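Local coordinates for protein beta-fructofuranosidase (Bifidobacterium adolescentis, PDB 6NOB) that probably hydrolyses beta-fructofuranosides such as sucrose, releasing fructose from the non-reducing end, at residues 201-204 with 205-209. Residues are numbered along the deposited sequence; the frame is centred on the assembly and turned at random.
Sequences TVDE and HDNPV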
loop_
_atom_site.group_PDB
_atom_site.type_symbol
_atom_site.label_atom_id
_atom_site.label_comp_id
_atom_site.label_asym_id
_atom_site.label_seq_id
_atom_site.Cartn_x
_atom_site.Cartn_y
_atom_site.Cartn_z
ATOM N N THR A 201 18.135 -1.289 -6.447
ATOM C CA THR A 201 18.811 -0.578 -7.527
ATOM C C THR A 201 20.215 -1.143 -7.712
ATOM O O THR A 201 20.980 -1.258 -6.749
ATOM C CB THR A 201 18.874 0.925 -7.238
ATOM O OG1 THR A 201 19.641 1.164 -6.051
ATOM C CG2 THR A 201 17.473 1.502 -7.061
ATOM N N VAL A 202 20.551 -1.503 -8.953
ATOM C CA VAL A 202 21.804 -2.176 -9.269
ATOM C C VAL A 202 22.481 -1.464 -10.436
ATOM O O VAL A 202 21.868 -0.674 -11.155
ATOM C CB VAL A 202 21.598 -3.669 -9.605
ATOM C CG1 VAL A 202 21.019 -4.414 -8.411
ATOM C CG2 VAL A 202 20.699 -3.820 -10.824
ATOM N N ASP A 203 23.768 -1.764 -10.619
ATOM C CA ASP A 203 24.504 -1.295 -11.783
ATOM C C ASP A 203 24.334 -2.304 -12.922
ATOM O O ASP A 203 23.513 -3.222 -12.847
ATOM C CB ASP A 203 25.971 -1.031 -11.425
ATOM C CG ASP A 203 26.744 -2.296 -11.053
ATOM O OD1 ASP A 203 26.205 -3.419 -11.165
ATOM O OD2 ASP A 203 27.916 -2.157 -10.640
ATOM N N GLU A 204 25.117 -2.152 -13.990
ATOM C CA GLU A 204 24.943 -3.005 -15.160
ATOM C C GLU A 204 25.411 -4.439 -14.930
ATOM O O GLU A 204 25.066 -5.316 -15.729
ATOM C CB GLU A 204 25.666 -2.399 -16.367
ATOM C CG GLU A 204 27.162 -2.666 -16.419
ATOM C CD GLU A 204 27.987 -1.549 -15.800
ATOM O OE1 GLU A 204 27.459 -0.829 -14.925
ATOM O OE2 GLU A 204 29.163 -1.390 -16.195
ATOM N N HIS A 205 26.170 -4.702 -13.865
ATOM C CA HIS A 205 26.573 -6.059 -13.513
ATOM C C HIS A 205 25.795 -6.597 -12.314
ATOM O O HIS A 205 26.212 -7.587 -11.705
ATOM C CB HIS A 205 28.077 -6.115 -13.242
ATOM C CG HIS A 205 28.914 -5.643 -14.390
ATOM N ND1 HIS A 205 29.709 -4.520 -14.319
ATOM C CD2 HIS A 205 29.074 -6.140 -15.640
ATOM C CE1 HIS A 205 30.327 -4.346 -15.474
ATOM N NE2 HIS A 205 29.958 -5.315 -16.292
ATOM N N ASP A 206 24.677 -5.955 -11.968
ATOM C CA ASP A 206 23.788 -6.344 -10.876
ATOM C C ASP A 206 24.414 -6.162 -9.496
ATOM O O ASP A 206 23.957 -6.772 -8.523
ATOM C CB ASP A 206 23.286 -7.786 -11.044
ATOM C CG ASP A 206 22.295 -7.927 -12.186
ATOM O OD1 ASP A 206 21.217 -7.301 -12.120
ATOM O OD2 ASP A 206 22.599 -8.650 -13.156
ATOM N N ASN A 207 25.450 -5.333 -9.380
ATOM C CA ASN A 207 25.933 -4.935 -8.061
ATOM C C ASN A 207 24.975 -3.916 -7.456
ATOM O O ASN A 207 24.680 -2.902 -8.095
ATOM C CB ASN A 207 27.326 -4.319 -8.136
ATOM C CG ASN A 207 28.364 -5.283 -8.642
ATOM O OD1 ASN A 207 28.694 -6.262 -7.973
ATOM N ND2 ASN A 207 28.912 -4.999 -9.817
ATOM N N PRO A 208 24.472 -4.148 -6.245
ATOM C CA PRO A 208 23.654 -3.121 -5.587
ATOM C C PRO A 208 24.449 -1.838 -5.393
ATOM O O PRO A 208 25.570 -1.850 -4.877
ATOM C CB PRO A 208 23.278 -3.771 -4.250
ATOM C CG PRO A 208 23.400 -5.238 -4.495
ATOM C CD PRO A 208 24.536 -5.392 -5.463
ATOM N N VAL A 209 23.868 -0.725 -5.848
ATOM C CA VAL A 209 24.470 0.598 -5.735
ATOM C C VAL A 209 23.382 1.592 -5.352
ATOM O O VAL A 209 22.187 1.290 -5.392
ATOM C CB VAL A 209 25.160 1.052 -7.041
ATOM C CG1 VAL A 209 26.295 0.113 -7.416
ATOM C CG2 VAL A 209 24.142 1.146 -8.164
#
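OD1 of D203 takes H205 N within a type I beta turn, D203 to D206, and N207 N just beyond it. With its G1 bulge at D206, the turn reverses the chain after strand 190-202. D206 N closes it on D203 O at 3.1 Å, and D203 N brackets it by donating to N207 O at 2.9 Å. CG of D203 lies between its own backbone N and carbonyl carbon (chi1 66°), which folds the side chain over the turn. Its CB lies near CG1 of V209, and CG rests 3.6 Å from CB of N207. OD1 meets N207 N at 2.7 Å and H205 N at 3.0 Å, from opposite carboxylate faces. OD2 offers its syn lone pair to N207 ND2, 3.1 Å away, the carboxylate of D203 and side-chain amide of N207 standing 77° apart. Aspartate suits this first position because its short side chain brings OD1 to the backbone N-H groups that follow; an alanine here would probably leave those of H205 and N207 without this acceptor and set the side-chain amide of N207 free to turn. At the bulge, D206 has positive phi (68°), which aspartate, asparagine and glycine tolerate comparatively well; its OD1 forms a salt bridge with R218. V202, buried, lays CB against CA of D206. Beyond, V209 N bonds to T201 O, and T201 OG1 donates to V209 O at 2.6 Å.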